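Local coordinates for protein chitinase (PDB 5XSW) that probably hydrolyses internal linkages of chitin as an endochitinase, this construct comprising the catalytic part, caught with bound sugar, and an N-terminal beta domain, at residues Lys137-Lys145 and Pro156-Ile164. Numbering follows the deposited sequence.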
ATOM      1  N   LYS A 137      44.756  -9.030  12.528  1.00 37.98           N
ATOM      2  CA  LYS A 137      45.437  -8.503  11.365  1.00 42.05           C
ATOM      3  C   LYS A 137      44.443  -8.274  10.203  1.00 43.94           C
ATOM      4  O   LYS A 137      44.545  -7.298   9.434  1.00 46.82           O
ATOM      5  CB  LYS A 137      46.542  -9.458  10.916  1.00 48.63           C
ATOM      6  CG  LYS A 137      47.241  -8.997   9.640  1.00 54.56           C
ATOM      7  CD  LYS A 137      48.732  -9.344   9.630  1.00 72.18           C
ATOM      8  CE  LYS A 137      49.083 -10.252   8.452  1.00 76.51           C
ATOM      9  NZ  LYS A 137      48.403 -11.591   8.540  1.00 84.74           N
ATOM     10  N   SER A 138      43.539  -9.232  10.046  1.00 36.38           N
ATOM     11  CA  SER A 138      42.498  -9.138   9.026  1.00 43.40           C
ATOM     12  C   SER A 138      41.433  -8.081   9.436  1.00 33.36           C
ATOM     13  O   SER A 138      41.015  -7.269   8.627  1.00 37.18           O
ATOM     14  CB  SER A 138      41.878 -10.506   8.805  1.00 38.77           C
ATOM     15  OG  SER A 138      40.825 -10.429   7.844  1.00 65.32           O
ATOM     16  N   TYR A 139      41.065  -8.062  10.708  1.00 34.53           N
ATOM     17  CA  TYR A 139      40.041  -7.163  11.199  1.00 38.37           C
ATOM     18  C   TYR A 139      40.416  -5.700  10.935  1.00 42.74           C
ATOM     19  O   TYR A 139      39.535  -4.938  10.529  1.00 34.19           O
ATOM     20  CB  TYR A 139      39.791  -7.432  12.683  1.00 32.39           C
ATOM     21  CG  TYR A 139      38.651  -6.684  13.383  1.00 31.41           C
ATOM     22  CD1 TYR A 139      38.842  -5.380  13.875  1.00 30.28           C
ATOM     23  CD2 TYR A 139      37.427  -7.317  13.644  1.00 25.59           C
ATOM     24  CE1 TYR A 139      37.805  -4.698  14.589  1.00 29.35           C
ATOM     25  CE2 TYR A 139      36.405  -6.652  14.332  1.00 26.25           C
ATOM     26  CZ  TYR A 139      36.620  -5.338  14.787  1.00 28.01           C
ATOM     27  OH  TYR A 139      35.638  -4.709  15.484  1.00 28.30           O
ATOM     28  N   TYR A 140      41.703  -5.325  11.081  1.00 33.35           N
ATOM     29  CA  TYR A 140      42.123  -3.913  10.971  1.00 29.46           C
ATOM     30  C   TYR A 140      42.818  -3.612   9.682  1.00 30.91           C
ATOM     31  O   TYR A 140      43.252  -2.502   9.477  1.00 38.47           O
ATOM     32  CB  TYR A 140      43.039  -3.480  12.147  1.00 32.69           C
ATOM     33  CG  TYR A 140      42.364  -3.488  13.481  1.00 31.17           C
ATOM     34  CD1 TYR A 140      41.442  -2.495  13.832  1.00 27.72           C
ATOM     35  CD2 TYR A 140      42.640  -4.478  14.421  1.00 30.47           C
ATOM     36  CE1 TYR A 140      40.817  -2.499  15.076  1.00 32.71           C
ATOM     37  CE2 TYR A 140      41.972  -4.517  15.667  1.00 29.94           C
ATOM     38  CZ  TYR A 140      41.077  -3.508  15.990  1.00 33.45           C
ATOM     39  OH  TYR A 140      40.425  -3.501  17.204  1.00 30.33           O
ATOM     40  N   ASP A 141      42.876  -4.586   8.780  1.00 34.03           N
ATOM     41  CA  ASP A 141      43.558  -4.422   7.523  1.00 35.63           C
ATOM     42  C   ASP A 141      42.870  -3.373   6.624  1.00 41.32           C
ATOM     43  O   ASP A 141      41.690  -3.497   6.281  1.00 39.00           O
ATOM     44  CB  ASP A 141      43.626  -5.776   6.808  1.00 35.61           C
ATOM     45  CG  ASP A 141      44.451  -5.737   5.532  1.00 36.12           C
ATOM     46  OD1 ASP A 141      44.893  -4.642   5.085  1.00 40.43           O
ATOM     47  OD2 ASP A 141      44.646  -6.819   4.951  1.00 49.73           O
ATOM     48  N   PRO A 142      43.611  -2.333   6.246  1.00 43.37           N
ATOM     49  CA  PRO A 142      42.937  -1.294   5.454  1.00 37.16           C
ATOM     50  C   PRO A 142      42.829  -1.635   3.978  1.00 40.12           C
ATOM     51  O   PRO A 142      42.226  -0.861   3.249  1.00 35.52           O
ATOM     52  CB  PRO A 142      43.822  -0.056   5.650  1.00 35.81           C
ATOM     53  CG  PRO A 142      45.224  -0.652   5.959  1.00 44.02           C
ATOM     54  CD  PRO A 142      44.951  -1.920   6.731  1.00 40.13           C
ATOM     55  N   HIS A 143      43.403  -2.747   3.532  1.00 33.17           N
ATOM     56  CA  HIS A 143      43.415  -3.007   2.106  1.00 35.72           C
ATOM     57  C   HIS A 143      41.976  -3.369   1.702  1.00 38.95           C
ATOM     58  O   HIS A 143      41.328  -4.150   2.381  1.00 38.62           O
ATOM     59  CB  HIS A 143      44.379  -4.136   1.749  1.00 39.51           C
ATOM     60  CG  HIS A 143      44.158  -4.711   0.384  1.00 42.34           C
ATOM     61  ND1 HIS A 143      44.823  -4.248  -0.730  1.00 50.11           N
ATOM     62  CD2 HIS A 143      43.362  -5.723  -0.043  1.00 50.65           C
ATOM     63  CE1 HIS A 143      44.442  -4.943  -1.788  1.00 44.73           C
ATOM     64  NE2 HIS A 143      43.554  -5.843  -1.399  1.00 58.28           N
ATOM     65  N   VAL A 144      41.517  -2.793   0.601  1.00 33.25           N
ATOM     66  CA  VAL A 144      40.154  -2.971   0.105  1.00 40.72           C
ATOM     67  C   VAL A 144      40.140  -3.910  -1.086  1.00 38.11           C
ATOM     68  O   VAL A 144      40.854  -3.701  -2.033  1.00 38.46           O
ATOM     69  CB  VAL A 144      39.542  -1.600  -0.327  1.00 37.20           C
ATOM     70  CG1 VAL A 144      38.154  -1.772  -0.993  1.00 36.03           C
ATOM     71  CG2 VAL A 144      39.479  -0.653   0.881  1.00 36.63           C
ATOM     72  N   LYS A 145      39.305  -4.929  -1.033  1.00 39.10           N
ATOM     73  CA  LYS A 145      39.152  -5.871  -2.136  1.00 44.15           C
ATOM     74  C   LYS A 145      37.933  -5.502  -3.015  1.00 40.04           C
ATOM     75  O   LYS A 145      36.820  -5.692  -2.576  1.00 44.00           O
ATOM     76  CB  LYS A 145      38.975  -7.273  -1.558  1.00 45.23           C
ATOM     77  CG  LYS A 145      38.726  -8.368  -2.601  1.00 66.95           C
ATOM     78  CD  LYS A 145      38.568  -9.775  -1.970  1.00 65.14           C
ATOM     79  CE  LYS A 145      37.180  -9.967  -1.326  1.00 65.72           C
ATOM     80  NZ  LYS A 145      36.740 -11.405  -1.188  1.00 69.27           N
ATOM     81  N   PRO A 156      30.677 -10.979   0.300  1.00 24.27           N
ATOM     82  CA  PRO A 156      31.080  -9.772   1.015  1.00 30.88           C
ATOM     83  C   PRO A 156      32.582  -9.580   0.857  1.00 33.52           C
ATOM     84  O   PRO A 156      33.354 -10.568   0.856  1.00 32.31           O
ATOM     85  CB  PRO A 156      30.700 -10.071   2.472  1.00 26.76           C
ATOM     86  CG  PRO A 156      29.883 -11.261   2.443  1.00 32.47           C
ATOM     87  CD  PRO A 156      30.068 -11.987   1.176  1.00 26.24           C
ATOM     88  N   PRO A 157      32.993  -8.346   0.636  1.00 31.57           N
ATOM     89  CA  PRO A 157      34.428  -8.144   0.437  1.00 34.18           C
ATOM     90  C   PRO A 157      35.219  -8.312   1.742  1.00 37.22           C
ATOM     91  O   PRO A 157      36.431  -8.434   1.670  1.00 35.02           O
ATOM     92  CB  PRO A 157      34.513  -6.706  -0.035  1.00 34.10           C
ATOM     93  CG  PRO A 157      33.322  -6.018   0.689  1.00 29.78           C
ATOM     94  CD  PRO A 157      32.227  -7.079   0.593  1.00 31.00           C
ATOM     95  N   HIS A 158      34.545  -8.304   2.887  1.00 28.80           N
ATOM     96  CA  HIS A 158      35.234  -8.445   4.180  1.00 30.32           C
ATOM     97  C   HIS A 158      34.194  -8.927   5.164  1.00 33.82           C
ATOM     98  O   HIS A 158      33.018  -8.583   5.047  1.00 32.70           O
ATOM     99  CB  HIS A 158      35.871  -7.124   4.619  1.00 29.82           C
ATOM    100  CG  HIS A 158      36.891  -7.273   5.717  1.00 31.40           C
ATOM    101  ND1 HIS A 158      36.553  -7.498   7.031  1.00 31.07           N
ATOM    102  CD2 HIS A 158      38.245  -7.266   5.674  1.00 34.51           C
ATOM    103  CE1 HIS A 158      37.650  -7.624   7.757  1.00 29.89           C
ATOM    104  NE2 HIS A 158      38.690  -7.466   6.957  1.00 30.98           N
ATOM    105  N   PRO A 159      34.582  -9.800   6.093  1.00 33.78           N
ATOM    106  CA  PRO A 159      33.572 -10.287   7.040  1.00 27.66           C
ATOM    107  C   PRO A 159      33.206  -9.372   8.219  1.00 27.44           C
ATOM    108  O   PRO A 159      32.166  -9.610   8.855  1.00 31.06           O
ATOM    109  CB  PRO A 159      34.214 -11.574   7.589  1.00 33.65           C
ATOM    110  CG  PRO A 159      35.714 -11.285   7.508  1.00 32.62           C
ATOM    111  CD  PRO A 159      35.841 -10.581   6.146  1.00 32.79           C
ATOM    112  N   THR A 160      34.059  -8.405   8.568  1.00 26.34           N
ATOM    113  CA  THR A 160      33.771  -7.592   9.759  1.00 25.27           C
ATOM    114  C   THR A 160      33.830  -6.078   9.418  1.00 22.73           C
ATOM    115  O   THR A 160      33.325  -5.261  10.180  1.00 30.46           O
ATOM    116  CB  THR A 160      34.757  -7.905  10.939  1.00 27.62           C
ATOM    117  OG1 THR A 160      36.104  -7.666  10.504  1.00 27.76           O
ATOM    118  CG2 THR A 160      34.605  -9.344  11.391  1.00 28.06           C
ATOM    119  N   GLN A 161      34.414  -5.741   8.267  1.00 24.11           N
ATOM    120  CA  GLN A 161      34.462  -4.333   7.826  1.00 25.54           C
ATOM    121  C   GLN A 161      33.256  -4.004   6.931  1.00 29.56           C
ATOM    122  O   GLN A 161      32.869  -4.838   6.117  1.00 25.96           O
ATOM    123  CB  GLN A 161      35.722  -4.002   7.023  1.00 30.77           C
ATOM    124  CG  GLN A 161      37.016  -3.865   7.905  1.00 29.13           C
ATOM    125  CD  GLN A 161      38.237  -3.697   7.073  1.00 33.08           C
ATOM    126  OE1 GLN A 161      38.225  -3.015   6.039  1.00 31.70           O
ATOM    127  NE2 GLN A 161      39.346  -4.339   7.511  1.00 32.33           N
ATOM    128  N   ILE A 162      32.689  -2.802   7.102  1.00 27.75           N
ATOM    129  CA  ILE A 162      31.687  -2.249   6.154  1.00 27.40           C
ATOM    130  C   ILE A 162      32.410  -1.364   5.191  1.00 27.42           C
ATOM    131  O   ILE A 162      33.138  -0.451   5.604  1.00 27.14           O
ATOM    132  CB  ILE A 162      30.630  -1.372   6.854  1.00 28.38           C
ATOM    133  CG1 ILE A 162      29.958  -2.143   7.968  1.00 26.36           C
ATOM    134  CG2 ILE A 162      29.580  -0.843   5.830  1.00 30.95           C
ATOM    135  CD1 ILE A 162      29.326  -1.235   8.967  1.00 29.50           C
ATOM    136  N   ILE A 163      32.236  -1.610   3.910  1.00 20.98           N
ATOM    137  CA  ILE A 163      32.977  -0.848   2.909  1.00 21.51           C
ATOM    138  C   ILE A 163      31.979  -0.068   2.010  1.00 28.49           C
ATOM    139  O   ILE A 163      31.451  -0.612   1.012  1.00 23.99           O
ATOM    140  CB  ILE A 163      33.821  -1.778   1.962  1.00 24.16           C
ATOM    141  CG1 ILE A 163      34.637  -2.809   2.782  1.00 30.53           C
ATOM    142  CG2 ILE A 163      34.650  -0.914   1.051  1.00 23.65           C
ATOM    143  CD1 ILE A 163      35.600  -2.138   3.741  1.00 27.10           C
ATOM    144  N   ILE A 164      31.740   1.193   2.336  1.00 26.43           N
ATOM    145  CA  ILE A 164      30.926   2.016   1.465  1.00 24.99           C
ATOM    146  C   ILE A 164      31.890   2.799   0.593  1.00 25.47           C
ATOM    147  O   ILE A 164      32.698   3.575   1.094  1.00 26.48           O
ATOM    148  CB  ILE A 164      30.044   2.990   2.261  1.00 25.81           C
ATOM    149  CG1 ILE A 164      29.030   2.221   3.109  1.00 25.00           C
ATOM    150  CG2 ILE A 164      29.337   3.949   1.320  1.00 28.77           C
ATOM    151  CD1 ILE A 164      28.275   3.088   4.094  1.00 27.09           C
TER
HETATM  152  O   HOH W   1      36.769  -5.174  10.919  1.00 30.51           O
HETATM  153  O   HOH W   2      38.644  -4.161   3.510  1.00 36.00           O
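Gln161 and His158 reach across to the backbone carbonyls of Ser138, Tyr139 and Asp141, on and just after the short helix 136-139, joining two loop segments on the mainly helical domain, away from the sugar pocket. The first segment leaves that helix through an Asx turn, Asp141 OD1 accepting from His143 N. The tight part is here. The single amide nitrogen of Gln161 serves two carbonyls: NE2 lies 2.8 Å from Asp141 O, bonded at 158° and close to the amide plane, and 3.1 Å from Tyr139 O, coming in from above that carbonyl's plane. With CG anti to its own carbonyl carbon (chi1 -75°) and the chain extended beyond, Gln161 NE2 lies over one face of the His158 imidazole, toward its rim; Pro159 CD sits over the opposite face, also off centre. The ring is held edge-on as well. His158 NE2 donates to Ser138 O at 2.9 Å, nearly in the ring plane, while His158 ND1 accepts from Thr160 N at 3.1 Å, which fixes the ring's rotation. Ser138 O also takes the amide of Asp141, from the other face of its carbonyl. An alanine in place of Gln161 would probably leave Asp141 O without this donor, open a gap over the imidazole and deprive Arg450, which bonds OE1, of a partner.

Tyr139 lies crosswise to Thr160, CD2 at 3.4 Å from OG1, and its hydroxyl bonds to Asp452 on helix 449-461. Beyond the amide the packing thins: Val144 CG1 only brushes Ile163 CG2 at 4.1 Å, both side chains also resting on Ile392. At the exposed end, Lys145 bends at chi3 (77°) and lays CE, rather than its ammonium, against Pro157 O. Back on the tight side, a water centred over one face of the Tyr139 ring donates to Tyr139 O and accepts from Thr160 OG1 at 2.6 Å.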